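Long-range contacts in putative ubiquinone biosynthesis protein (Nostoc punctiforme, PDB 3MSQ), which has no established function but belongs to the Coq4 family, whose members act in coenzyme Q (ubiquinone) biosynthesis: residues Ala64-Arg69 with Val112-Tyr117; Ala151-Pro156 with Lys197-Lys202; Leu15-Phe20 with Leu161-Met166; Trp70-Phe75 with Arg123-Ile128; Gly141-Gln146 with Thr182-Gly187. All coordinates share one frame; numbering follows the deposited sequence.

Contact 1 of 5, residues Ala64-Arg69 with Val112-Tyr117; sequences ALFSER and VDDISY
Near the start of helix 114-133, Tyr117 reaches over to the end of helix 60-68, and its ring carries most of the contact. CG stands anti to the backbone N (chi1 170°), which sends the ring across. At the root, Tyr117 CB lies 3.7 Å from Arg69 CD, and CG touches the same methylene. Further out the ring divides its neighbours. Arg69 CA sits over one face, 4.0 Å from the Tyr117 ring centroid, in a CH-pi contact. In the ring plane, Tyr117 CD2 meets Phe66 CD2 at 3.5 Å, a T-shaped pair in which the Tyr117 edge is directed at the Phe66 face with the planes 80° apart. At the tip, Tyr117 OH lies 3.4 Å from Leu65 CB and hydrogen-bonds Trp70 O. An alanine in place of Tyr117 would lose the ring and hydroxyl, and would probably loosen the turn at Arg69, which leaves the helix with positive phi. The Arg69 chain bends at chi2 and lays its guanidinium over Asp113 O. From there Arg69 NH2 makes a long salt bridge to Asp114 OD1 (3.8 Å); the other oxygen of Asp114, OD2, has its stronger salt bridge with Lys57. Asp113 itself N-caps helix 114-133, OD1 accepting from both Ser116 N and Ser116 OG. The aromatic part is thus buried and short-range, while the charged rim, with its long ion pair, is likely to add only a modest electrostatic pull.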
# COMPACT_ATOMS: atom_id res chain seq x y z
N ALA A 64 -18.24 34.37 2.46
CA ALA A 64 -18.20 35.55 1.59
C ALA A 64 -17.31 35.25 0.37
O ALA A 64 -17.76 35.49 -0.76
CB ALA A 64 -17.66 36.76 2.36
N LEU A 65 -16.09 34.68 0.59
CA LEU A 65 -15.19 34.32 -0.50
C LEU A 65 -15.79 33.21 -1.35
O LEU A 65 -15.61 33.22 -2.57
CB LEU A 65 -13.80 33.89 -0.01
CG LEU A 65 -12.96 34.84 0.86
CD1 LEU A 65 -11.56 34.33 0.98
CD2 LEU A 65 -12.92 36.24 0.29
N PHE A 66 -16.53 32.28 -0.74
CA PHE A 66 -17.17 31.21 -1.49
C PHE A 66 -18.23 31.78 -2.45
O PHE A 66 -18.36 31.32 -3.59
CB PHE A 66 -17.72 30.11 -0.54
CG PHE A 66 -16.73 29.02 -0.17
CD1 PHE A 66 -15.91 29.15 0.94
CD2 PHE A 66 -16.63 27.86 -0.93
CE1 PHE A 66 -15.01 28.13 1.29
CE2 PHE A 66 -15.72 26.85 -0.60
CZ PHE A 66 -14.92 26.99 0.51
N SER A 67 -18.93 32.85 -2.01
CA SER A 67 -19.97 33.58 -2.77
C SER A 67 -19.40 34.31 -3.97
O SER A 67 -20.00 34.25 -5.04
CB SER A 67 -20.70 34.59 -1.88
OG SER A 67 -21.20 33.95 -0.73
N GLU A 68 -18.24 34.99 -3.78
CA GLU A 68 -17.55 35.74 -4.82
C GLU A 68 -16.65 34.85 -5.71
O GLU A 68 -16.27 35.28 -6.81
CB GLU A 68 -16.63 36.79 -4.20
CG GLU A 68 -17.25 37.83 -3.29
CD GLU A 68 -16.19 38.75 -2.71
OE1 GLU A 68 -15.17 39.00 -3.40
OE2 GLU A 68 -16.37 39.19 -1.55
N ARG A 69 -16.25 33.65 -5.20
CA ARG A 69 -15.28 32.74 -5.82
C ARG A 69 -14.01 33.53 -6.04
O ARG A 69 -13.43 33.55 -7.13
CB ARG A 69 -15.80 32.05 -7.09
CG ARG A 69 -17.01 31.16 -6.85
CD ARG A 69 -16.59 29.78 -6.41
NE ARG A 69 -17.68 28.80 -6.40
CZ ARG A 69 -18.05 28.08 -7.46
NH1 ARG A 69 -17.47 28.27 -8.64
NH2 ARG A 69 -19.02 27.18 -7.35
N VAL A 112 -15.16 24.92 -11.03
CA VAL A 112 -16.41 24.33 -11.47
C VAL A 112 -17.43 24.17 -10.33
O VAL A 112 -18.63 24.15 -10.59
CB VAL A 112 -16.04 23.02 -12.24
CG1 VAL A 112 -17.06 21.90 -12.06
CG2 VAL A 112 -15.77 23.30 -13.71
N ASP A 113 -16.95 24.06 -9.08
CA ASP A 113 -17.77 23.88 -7.87
C ASP A 113 -17.04 24.37 -6.62
O ASP A 113 -15.96 24.95 -6.75
CB ASP A 113 -18.23 22.42 -7.74
CG ASP A 113 -17.16 21.36 -7.46
OD1 ASP A 113 -15.95 21.66 -7.64
OD2 ASP A 113 -17.53 20.23 -7.07
N ASP A 114 -17.61 24.14 -5.41
CA ASP A 114 -16.97 24.61 -4.19
C ASP A 114 -15.66 23.89 -3.86
O ASP A 114 -14.74 24.54 -3.34
CB ASP A 114 -17.91 24.60 -2.98
CG ASP A 114 -19.16 25.48 -3.05
OD1 ASP A 114 -19.09 26.62 -3.63
OD2 ASP A 114 -20.18 25.10 -2.42
N ILE A 115 -15.55 22.56 -4.16
CA ILE A 115 -14.31 21.79 -3.93
C ILE A 115 -13.16 22.27 -4.86
O ILE A 115 -12.05 22.52 -4.38
CB ILE A 115 -14.58 20.26 -4.00
CG1 ILE A 115 -15.35 19.81 -2.74
CG2 ILE A 115 -13.29 19.45 -4.21
CD1 ILE A 115 -16.04 18.44 -2.85
N SER A 116 -13.45 22.46 -6.18
CA SER A 116 -12.45 22.98 -7.11
C SER A 116 -12.12 24.44 -6.76
O SER A 116 -10.97 24.87 -6.90
CB SER A 116 -12.87 22.82 -8.57
OG SER A 116 -14.20 23.25 -8.79
N TYR A 117 -13.12 25.17 -6.22
CA TYR A 117 -12.86 26.52 -5.75
C TYR A 117 -11.84 26.53 -4.55
O TYR A 117 -10.84 27.24 -4.61
CB TYR A 117 -14.14 27.28 -5.37
CG TYR A 117 -13.81 28.57 -4.67
CD1 TYR A 117 -13.00 29.53 -5.27
CD2 TYR A 117 -14.21 28.79 -3.35
CE1 TYR A 117 -12.59 30.67 -4.59
CE2 TYR A 117 -13.85 29.96 -2.68
CZ TYR A 117 -13.04 30.90 -3.30
OH TYR A 117 -12.64 32.04 -2.65

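Contact 2 of 5, residues Ala151-Pro156 with Lys197-Lys202; sequences AQTPIP and KLIAQK
Gln152, the last residue of helix 139-152, offers OE1 and its main-chain carbonyl to residues 197-202, while NE2 turns to the chain just before them. Its CG lies anti to the carbonyl carbon (chi1 -79°), and the chain runs extended from there, so the amide reaches the loop backbone. Gln152 OE1 accepts from Leu198 N at 3.0 Å, a nearly straight bond (169° at the hydrogen) that lies in the carbonyl plane on a lone pair. On the other side of the amide, NE2 donates to Thr194 O and Gly196 O, so three bonds hold this buried group and fix its flip. The main-chain Gln152 O is taken by Lys197 NZ at 3.0 Å, with the ammonium above the carbonyl plane. A positive charge at the C-terminal end of a helix would probably be favoured by the helix dipole. The loop itself folds into a type I beta turn from Leu198 to Gln201, and Gln201 NE2 comes back to Lys197 O at 2.8 Å, in its own amide plane. Bent at chi2, the Lys197 chain passes beside Thr153, with CD 3.7 Å from Thr153 CG2. Ile199 CG2 meets the hydroxyl side of Thr153, 3.6 Å from OG1. Leu56 of helix 47-56 touches both Thr153 and Ile199, and Pro154 packs on Phe177 of the second subunit.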
# COMPACT_ATOMS: atom_id res chain seq x y z
N ALA A 151 -5.70 23.62 12.99
CA ALA A 151 -6.23 24.19 14.24
C ALA A 151 -7.32 25.21 13.98
O ALA A 151 -8.26 25.30 14.76
CB ALA A 151 -5.11 24.82 15.06
N GLN A 152 -7.21 25.97 12.86
CA GLN A 152 -8.11 27.03 12.43
C GLN A 152 -9.29 26.54 11.60
O GLN A 152 -10.43 26.74 11.99
CB GLN A 152 -7.33 28.04 11.58
CG GLN A 152 -6.48 29.02 12.36
CD GLN A 152 -6.30 30.30 11.61
OE1 GLN A 152 -6.22 30.33 10.37
NE2 GLN A 152 -6.28 31.39 12.34
N THR A 153 -8.99 25.98 10.41
CA THR A 153 -9.94 25.52 9.40
C THR A 153 -9.51 24.17 8.79
O THR A 153 -8.76 24.15 7.81
CB THR A 153 -10.14 26.61 8.33
OG1 THR A 153 -8.87 27.10 7.91
CG2 THR A 153 -10.98 27.78 8.83
N PRO A 154 -9.94 23.03 9.38
CA PRO A 154 -9.49 21.72 8.85
C PRO A 154 -9.97 21.34 7.45
O PRO A 154 -11.16 21.33 7.18
CB PRO A 154 -9.96 20.70 9.89
CG PRO A 154 -10.75 21.47 10.89
CD PRO A 154 -10.79 22.90 10.58
N ILE A 155 -9.03 20.99 6.56
CA ILE A 155 -9.30 20.51 5.19
C ILE A 155 -8.56 19.17 4.99
O ILE A 155 -7.52 18.99 5.61
CB ILE A 155 -8.99 21.56 4.08
CG1 ILE A 155 -7.46 21.88 3.95
CG2 ILE A 155 -9.86 22.81 4.27
CD1 ILE A 155 -6.99 22.60 2.72
N PRO A 156 -9.06 18.22 4.15
CA PRO A 156 -8.38 16.92 4.01
C PRO A 156 -6.86 16.89 3.86
O PRO A 156 -6.23 16.16 4.64
CB PRO A 156 -9.11 16.22 2.87
CG PRO A 156 -10.07 17.24 2.32
CD PRO A 156 -10.32 18.25 3.37
N LYS A 197 -9.05 33.89 10.75
CA LYS A 197 -8.74 32.76 9.87
C LYS A 197 -7.89 33.20 8.68
O LYS A 197 -8.19 34.21 8.07
CB LYS A 197 -10.05 32.08 9.40
CG LYS A 197 -11.07 31.76 10.50
CD LYS A 197 -10.69 30.54 11.32
CE LYS A 197 -11.51 30.42 12.57
NZ LYS A 197 -11.01 29.32 13.44
N LEU A 198 -6.84 32.42 8.37
CA LEU A 198 -5.96 32.67 7.22
C LEU A 198 -6.77 32.64 5.93
O LEU A 198 -6.72 33.59 5.16
CB LEU A 198 -4.85 31.59 7.13
CG LEU A 198 -3.75 31.58 8.19
CD1 LEU A 198 -2.86 30.35 7.99
CD2 LEU A 198 -2.93 32.89 8.17
N ILE A 199 -7.52 31.53 5.72
CA ILE A 199 -8.36 31.24 4.55
C ILE A 199 -9.40 32.34 4.22
O ILE A 199 -9.73 32.51 3.04
CB ILE A 199 -8.98 29.80 4.65
CG1 ILE A 199 -9.44 29.23 3.30
CG2 ILE A 199 -10.07 29.66 5.71
CD1 ILE A 199 -8.35 28.54 2.49
N ALA A 200 -9.86 33.12 5.26
CA ALA A 200 -10.85 34.21 5.14
C ALA A 200 -10.32 35.54 4.59
O ALA A 200 -11.12 36.41 4.25
CB ALA A 200 -11.53 34.44 6.49
N GLN A 201 -8.98 35.69 4.50
CA GLN A 201 -8.30 36.92 4.06
C GLN A 201 -8.18 37.11 2.57
O GLN A 201 -7.80 36.17 1.85
CB GLN A 201 -6.91 37.07 4.70
CG GLN A 201 -6.85 36.91 6.22
CD GLN A 201 -7.92 37.68 6.94
OE1 GLN A 201 -7.99 38.90 6.86
NE2 GLN A 201 -8.74 36.98 7.69
N LYS A 202 -8.48 38.36 2.10
CA LYS A 202 -8.32 38.78 0.72
C LYS A 202 -6.89 39.32 0.58
O LYS A 202 -6.67 40.53 0.49
CB LYS A 202 -9.37 39.83 0.33
CG LYS A 202 -10.72 39.25 -0.01
CD LYS A 202 -11.70 40.31 -0.48
CE LYS A 202 -13.04 39.74 -0.85
NZ LYS A 202 -14.12 40.75 -0.77

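Contact 3 of 5, residues Leu15-Phe20 with Leu161-Met166; sequences LAYIQF and LLSFGM
Phe20 pushes CE2 over the middle of the Phe164 ring, 3.4 Å above its plane. Both rings leave their helices with CG anti to the backbone N (chi1 -165° for Phe20, 169° for Phe164), so the two extend toward each other across the gap. Their planes are inclined at 43° with centroids 4.4 Å apart, an oblique pair that is neither a stack nor a T. Phe20 CE2 is also met by Leu161 CD2 at 3.7 Å, so that Leu161 and Phe164, a turn apart on one helix, grip the same ring. The Phe20 ring is in addition stacked on Phe39 of helix 32-42. One turn earlier, Tyr17 reaches over with OH 3.4 Å from Ser163 CB, while its CE1 comes near Phe164 CB. That hydroxyl finds its polar partner in Tyr17 OH of the second subunit. The segments 15-20 and 161-166 run at 36° to one another, their axes 11.4 Å apart at closest approach, a spacing that these large side chains fill. The later helix is predicted to cross a membrane, yet in this crystal it packs inside a four-chain assembly, where Ser163 O bonds Ser163 OG of the second subunit. Within the chain the contact is thus mainly apolar, ring against ring and methyl, while the Tyr17 hydroxyl and Ser163 O also serve the subunit interface.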
# COMPACT_ATOMS: atom_id res chain seq x y z
N LEU A 15 -6.18 4.77 -1.00
CA LEU A 15 -5.27 4.35 -2.07
C LEU A 15 -4.32 5.48 -2.44
O LEU A 15 -3.13 5.23 -2.65
CB LEU A 15 -6.05 3.85 -3.30
CG LEU A 15 -6.68 2.44 -3.15
CD1 LEU A 15 -7.70 2.19 -4.22
CD2 LEU A 15 -5.63 1.34 -3.18
N ALA A 16 -4.83 6.72 -2.45
CA ALA A 16 -4.06 7.93 -2.76
C ALA A 16 -2.99 8.21 -1.70
O ALA A 16 -1.88 8.66 -2.03
CB ALA A 16 -4.99 9.11 -2.90
N TYR A 17 -3.33 7.95 -0.42
CA TYR A 17 -2.46 8.15 0.73
C TYR A 17 -1.35 7.10 0.70
O TYR A 17 -0.18 7.44 0.91
CB TYR A 17 -3.29 8.10 2.03
CG TYR A 17 -2.51 8.24 3.32
CD1 TYR A 17 -1.83 9.42 3.62
CD2 TYR A 17 -2.53 7.23 4.27
CE1 TYR A 17 -1.13 9.56 4.83
CE2 TYR A 17 -1.83 7.36 5.47
CZ TYR A 17 -1.13 8.52 5.74
OH TYR A 17 -0.44 8.64 6.93
N ILE A 18 -1.71 5.83 0.41
CA ILE A 18 -0.76 4.72 0.28
C ILE A 18 0.23 5.03 -0.87
O ILE A 18 1.44 4.86 -0.70
CB ILE A 18 -1.51 3.37 0.12
CG1 ILE A 18 -2.13 2.92 1.47
CG2 ILE A 18 -0.60 2.28 -0.49
CD1 ILE A 18 -3.15 1.81 1.40
N GLN A 19 -0.29 5.54 -2.00
CA GLN A 19 0.49 5.96 -3.17
C GLN A 19 1.50 7.03 -2.73
O GLN A 19 2.71 6.87 -2.97
CB GLN A 19 -0.46 6.50 -4.26
CG GLN A 19 0.25 7.01 -5.52
CD GLN A 19 -0.65 7.86 -6.41
OE1 GLN A 19 -1.89 7.78 -6.41
NE2 GLN A 19 -0.02 8.66 -7.25
N PHE A 20 1.00 8.08 -2.02
CA PHE A 20 1.79 9.19 -1.52
C PHE A 20 2.92 8.73 -0.57
O PHE A 20 4.07 9.12 -0.77
CB PHE A 20 0.87 10.24 -0.87
CG PHE A 20 1.53 11.58 -0.64
CD1 PHE A 20 2.02 12.33 -1.70
CD2 PHE A 20 1.66 12.10 0.65
CE1 PHE A 20 2.68 13.54 -1.47
CE2 PHE A 20 2.28 13.34 0.87
CZ PHE A 20 2.80 14.04 -0.19
N LEU A 161 -1.34 15.48 5.19
CA LEU A 161 0.03 16.00 5.28
C LEU A 161 0.60 15.95 6.67
O LEU A 161 1.81 15.75 6.78
CB LEU A 161 0.21 17.38 4.63
CG LEU A 161 0.19 17.42 3.09
CD1 LEU A 161 0.24 18.84 2.59
CD2 LEU A 161 1.31 16.56 2.47
N LEU A 162 -0.25 16.07 7.72
CA LEU A 162 0.22 15.95 9.11
C LEU A 162 0.62 14.53 9.42
O LEU A 162 1.77 14.33 9.79
CB LEU A 162 -0.80 16.44 10.13
CG LEU A 162 -0.29 17.54 11.03
CD1 LEU A 162 -1.03 18.80 10.74
CD2 LEU A 162 -0.52 17.22 12.45
N SER A 163 -0.29 13.53 9.20
CA SER A 163 -0.05 12.08 9.39
C SER A 163 1.18 11.63 8.64
O SER A 163 2.05 11.00 9.22
CB SER A 163 -1.24 11.26 8.93
OG SER A 163 -2.36 11.55 9.74
N PHE A 164 1.25 12.00 7.35
CA PHE A 164 2.36 11.71 6.44
C PHE A 164 3.67 12.19 7.07
O PHE A 164 4.61 11.39 7.20
CB PHE A 164 2.11 12.40 5.08
CG PHE A 164 3.30 12.39 4.16
CD1 PHE A 164 3.58 11.28 3.37
CD2 PHE A 164 4.18 13.47 4.12
CE1 PHE A 164 4.70 11.27 2.52
CE2 PHE A 164 5.30 13.46 3.28
CZ PHE A 164 5.56 12.35 2.50
N GLY A 165 3.68 13.47 7.46
CA GLY A 165 4.78 14.15 8.12
C GLY A 165 5.32 13.34 9.28
O GLY A 165 6.46 12.87 9.23
N MSE A 166 4.45 13.07 10.26
CA MSE A 166 4.76 12.28 11.46
C MSE A 166 5.35 10.90 11.16
O MSE A 166 6.36 10.55 11.75
CB MSE A 166 3.50 12.14 12.32
CG MSE A 166 3.34 13.24 13.36
SE MSE A 166 1.58 13.12 14.18
CE MSE A 166 0.64 13.88 12.86

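Contact 4 of 5, residues Trp70-Phe75 with Arg123-Ile128; sequences WLPAPF and RSTHDI
Residues 70-75 run extended, mostly with phi near -65° and psi near 145° as in polyproline II, while 123-128 are helical but kinked near 127-128, where the regular i to i-4 bonding lapses and Ile128 N bonds Thr125 O instead. The two backbones come nearest at Pro72 and Ser124, whose CA atoms are 6.9 Å apart. Pro72 carries the contact: its ring points at the helix, and CD and CG both rest on Ser124 CB at 3.6 Å. The same ring also touches the next residue, Pro72 CG lying 3.8 Å from Thr125 CG2. That methyl also lies at the edge of the indole, near its plane, 4.0 Å from Trp70 CZ3, and Pro72 N lies over the indole face. Leu71 flanks the serine, its CD2 3.5 Å from Ser124 OG. Neither hydroxyl bonds to the loop: Ser124 OG turns back to Met120 O and Thr125 OG1 to Leu121 O, both within the helix. An alanine in place of Pro72 would lose the CG and CD contacts with Ser124 and Thr125, and would probably let the extended chain drift from the helix. The helix itself is the fold's signature element: His126 and Asp127 open the HDxxH sequence characteristic of Coq4 proteins, which in relatives is thought to bind metal, and the extended loop covers the side of that helix just before it.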
# COMPACT_ATOMS: atom_id res chain seq x y z
N TRP A 70 -13.64 34.28 -4.98
CA TRP A 70 -12.51 35.18 -4.88
C TRP A 70 -11.20 34.46 -5.06
O TRP A 70 -10.95 33.45 -4.39
CB TRP A 70 -12.52 35.92 -3.52
CG TRP A 70 -11.40 36.91 -3.37
CD1 TRP A 70 -11.41 38.22 -3.74
CD2 TRP A 70 -10.05 36.63 -2.93
NE1 TRP A 70 -10.17 38.79 -3.53
CE2 TRP A 70 -9.32 37.83 -3.05
CE3 TRP A 70 -9.40 35.49 -2.44
CZ2 TRP A 70 -7.97 37.92 -2.70
CZ3 TRP A 70 -8.06 35.57 -2.10
CH2 TRP A 70 -7.36 36.78 -2.23
N LEU A 71 -10.33 35.02 -5.91
CA LEU A 71 -8.98 34.51 -6.12
C LEU A 71 -8.06 35.72 -6.21
O LEU A 71 -8.53 36.76 -6.65
CB LEU A 71 -8.89 33.61 -7.36
CG LEU A 71 -9.54 32.23 -7.26
CD1 LEU A 71 -9.63 31.59 -8.61
CD2 LEU A 71 -8.82 31.33 -6.26
N PRO A 72 -6.80 35.66 -5.75
CA PRO A 72 -5.97 36.87 -5.75
C PRO A 72 -5.58 37.38 -7.14
O PRO A 72 -5.36 36.61 -8.07
CB PRO A 72 -4.75 36.46 -4.92
CG PRO A 72 -4.69 35.00 -5.06
CD PRO A 72 -6.09 34.52 -5.15
N ALA A 73 -5.53 38.73 -7.27
CA ALA A 73 -5.17 39.44 -8.49
C ALA A 73 -3.72 39.13 -8.87
O ALA A 73 -2.92 38.79 -8.00
CB ALA A 73 -5.36 40.93 -8.29
N PRO A 74 -3.36 39.16 -10.17
CA PRO A 74 -1.97 38.85 -10.52
C PRO A 74 -1.02 39.95 -10.03
O PRO A 74 -1.41 41.13 -9.91
CB PRO A 74 -2.00 38.73 -12.05
CG PRO A 74 -3.14 39.60 -12.46
CD PRO A 74 -4.16 39.51 -11.36
N PHE A 75 0.22 39.54 -9.71
CA PHE A 75 1.26 40.40 -9.20
C PHE A 75 2.59 40.16 -9.89
O PHE A 75 2.88 39.03 -10.28
CB PHE A 75 1.41 40.20 -7.68
CG PHE A 75 1.60 38.78 -7.23
CD1 PHE A 75 2.87 38.21 -7.15
CD2 PHE A 75 0.51 38.01 -6.83
CE1 PHE A 75 3.05 36.90 -6.72
CE2 PHE A 75 0.69 36.69 -6.40
CZ PHE A 75 1.96 36.14 -6.36
N ARG A 123 -4.20 26.82 -3.25
CA ARG A 123 -3.01 26.85 -4.08
C ARG A 123 -2.52 28.27 -4.37
O ARG A 123 -1.33 28.53 -4.29
CB ARG A 123 -3.21 26.05 -5.35
CG ARG A 123 -3.34 24.55 -5.12
CD ARG A 123 -3.53 23.76 -6.42
NE ARG A 123 -3.74 22.35 -6.12
CZ ARG A 123 -4.01 21.40 -7.01
NH1 ARG A 123 -4.12 21.70 -8.30
NH2 ARG A 123 -4.19 20.15 -6.62
N SER A 124 -3.45 29.20 -4.67
CA SER A 124 -3.13 30.61 -4.97
C SER A 124 -2.57 31.37 -3.79
O SER A 124 -1.81 32.32 -3.99
CB SER A 124 -4.37 31.38 -5.40
OG SER A 124 -5.38 30.54 -5.92
N THR A 125 -3.03 31.02 -2.58
CA THR A 125 -2.71 31.77 -1.38
C THR A 125 -1.82 31.11 -0.35
O THR A 125 -1.14 31.84 0.35
CB THR A 125 -3.98 32.36 -0.74
OG1 THR A 125 -4.79 31.32 -0.21
CG2 THR A 125 -4.80 33.20 -1.72
N HIS A 126 -1.83 29.76 -0.23
CA HIS A 126 -1.08 29.07 0.83
C HIS A 126 0.41 29.37 1.00
O HIS A 126 0.92 29.29 2.12
CB HIS A 126 -1.46 27.59 1.00
CG HIS A 126 -0.39 26.61 0.62
ND1 HIS A 126 -0.43 25.93 -0.59
CD2 HIS A 126 0.69 26.20 1.33
CE1 HIS A 126 0.64 25.14 -0.58
NE2 HIS A 126 1.35 25.28 0.56
N ASP A 127 1.10 29.79 -0.06
CA ASP A 127 2.51 30.15 0.04
C ASP A 127 2.74 31.48 0.80
O ASP A 127 3.86 31.75 1.23
CB ASP A 127 3.17 30.18 -1.35
CG ASP A 127 4.63 29.88 -1.31
OD1 ASP A 127 4.99 28.73 -0.98
OD2 ASP A 127 5.42 30.79 -1.64
N ILE A 128 1.69 32.29 0.97
CA ILE A 128 1.72 33.57 1.70
C ILE A 128 1.60 33.26 3.21
O ILE A 128 2.30 33.88 4.00
CB ILE A 128 0.60 34.54 1.17
CG1 ILE A 128 0.87 34.97 -0.28
CG2 ILE A 128 0.42 35.77 2.05
CD1 ILE A 128 -0.31 34.80 -1.26

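Contact 5 of 5, residues Gly141-Gln146 with Thr182-Gly187; sequences GEIGLQ and TEISRG
Ile143 and Ile184 share one chi1 setting, CG1 anti to the carbonyl carbon and CG2 anti to the backbone N (-54° and -65°), and so lie side by side, pointing the same way. Ile143 CG2 touches Ile184 CG1 at 3.7 Å. Beneath this pair the helices meet through backbone: Gly144 CA is only 4.5 Å from Ile184 CA, and the short axes are 7.5 Å apart at 30°. Gly144 CA makes a CA-H...O contact with Glu183 O at 3.5 Å, and Gly144 O lies 3.6 Å from Gly187 CA. A beta carbon built on Gly187 would fall 2.2 Å from Gly144 O, and one on Gly144 would crowd Glu183 OE1, so this spacing depends on glycine on both helices. The Glu183 carboxylate is tied back to its own helix, OE2 receiving Arg186 NE at 3.1 Å through its syn lone pair and in the guanidinium plane. Arg186 also bonds Gly134 O and lies in a cation-pi contact with Phe135. Helix 156-172 closes the isoleucine side, with Leu162 and selenomethionine Met166 on Ile184, and helix 114-133 packs against Leu145 through Tyr129 and Ala133.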
# COMPACT_ATOMS: atom_id res chain seq x y z
N GLY A 141 8.88 23.41 8.93
CA GLY A 141 8.15 24.66 8.82
C GLY A 141 6.83 24.46 8.10
O GLY A 141 5.80 25.00 8.53
N GLU A 142 6.84 23.64 7.03
CA GLU A 142 5.63 23.31 6.28
C GLU A 142 4.65 22.45 7.10
O GLU A 142 3.45 22.78 7.12
CB GLU A 142 5.93 22.75 4.89
CG GLU A 142 5.87 23.80 3.77
CD GLU A 142 4.63 24.67 3.61
OE1 GLU A 142 3.50 24.12 3.60
OE2 GLU A 142 4.79 25.91 3.45
N ILE A 143 5.15 21.42 7.82
CA ILE A 143 4.33 20.55 8.70
C ILE A 143 3.76 21.34 9.90
O ILE A 143 2.62 21.12 10.31
CB ILE A 143 5.05 19.23 9.13
CG1 ILE A 143 5.58 18.42 7.92
CG2 ILE A 143 4.14 18.36 10.00
CD1 ILE A 143 4.46 17.86 6.89
N GLY A 144 4.56 22.27 10.42
CA GLY A 144 4.13 23.17 11.48
C GLY A 144 2.99 24.06 11.00
O GLY A 144 1.99 24.18 11.70
N LEU A 145 3.11 24.64 9.77
CA LEU A 145 2.09 25.50 9.16
C LEU A 145 0.78 24.74 8.96
O LEU A 145 -0.30 25.32 9.19
CB LEU A 145 2.57 26.13 7.82
CG LEU A 145 1.54 26.90 6.99
CD1 LEU A 145 1.21 28.22 7.63
CD2 LEU A 145 2.02 27.08 5.58
N GLN A 146 0.86 23.45 8.55
CA GLN A 146 -0.33 22.62 8.33
C GLN A 146 -1.07 22.40 9.65
O GLN A 146 -2.29 22.32 9.67
CB GLN A 146 0.03 21.27 7.66
CG GLN A 146 0.55 21.37 6.20
CD GLN A 146 -0.47 21.88 5.20
OE1 GLN A 146 -1.68 21.81 5.40
NE2 GLN A 146 0.01 22.41 4.09
N THR A 182 7.78 19.54 18.08
CA THR A 182 7.91 20.89 18.61
C THR A 182 7.22 21.89 17.65
O THR A 182 6.49 22.78 18.11
CB THR A 182 9.38 21.19 18.95
OG1 THR A 182 9.69 20.62 20.24
CG2 THR A 182 9.72 22.67 18.91
N GLU A 183 7.42 21.73 16.32
CA GLU A 183 6.80 22.57 15.30
C GLU A 183 5.31 22.29 15.17
O GLU A 183 4.55 23.24 15.00
CB GLU A 183 7.49 22.41 13.95
CG GLU A 183 8.69 23.32 13.76
CD GLU A 183 8.40 24.80 13.99
OE1 GLU A 183 7.86 25.44 13.05
OE2 GLU A 183 8.66 25.29 15.11
N ILE A 184 4.89 20.99 15.23
CA ILE A 184 3.49 20.58 15.15
C ILE A 184 2.68 21.16 16.34
O ILE A 184 1.63 21.76 16.10
CB ILE A 184 3.32 19.04 15.02
CG1 ILE A 184 3.89 18.53 13.70
CG2 ILE A 184 1.86 18.63 15.17
CD1 ILE A 184 3.99 17.01 13.60
N SER A 185 3.17 20.99 17.60
CA SER A 185 2.48 21.51 18.80
C SER A 185 2.47 23.04 18.84
O SER A 185 1.48 23.62 19.27
CB SER A 185 3.06 20.92 20.08
OG SER A 185 4.35 21.43 20.35
N ARG A 186 3.55 23.70 18.40
CA ARG A 186 3.61 25.17 18.35
C ARG A 186 2.58 25.67 17.35
O ARG A 186 1.81 26.56 17.68
CB ARG A 186 5.01 25.66 17.96
CG ARG A 186 5.08 27.16 17.81
CD ARG A 186 6.50 27.63 17.56
NE ARG A 186 6.87 27.66 16.14
CZ ARG A 186 6.52 28.61 15.27
NH1 ARG A 186 5.72 29.60 15.65
NH2 ARG A 186 6.96 28.57 14.03
N GLY A 187 2.56 25.05 16.17
CA GLY A 187 1.64 25.35 15.09
C GLY A 187 0.19 25.25 15.52
O GLY A 187 -0.55 26.21 15.37

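Contacts 2, 3 and 5 are buried; contacts 1 and 4 are partly so. Contacts 1 and 4 share helix 114-133 and meet where Tyr117 OH reaches Trp70 O, while contact 1 joins contact 2 through the Glu68-Lys202 salt bridge. Contacts 2 and 5 both use helix 139-152, one at its C-terminal end and one along its body, and contact 5 touches contact 3 through Leu161, Leu162 and Met166. Chemistry follows place: charge and aromatic packing in contact 1, amide and ammonium bonds at a helix end in contact 2, oblique rings beside the subunit interface in contact 3, proline against helix in contact 4, glycine-to-backbone packing in contact 5.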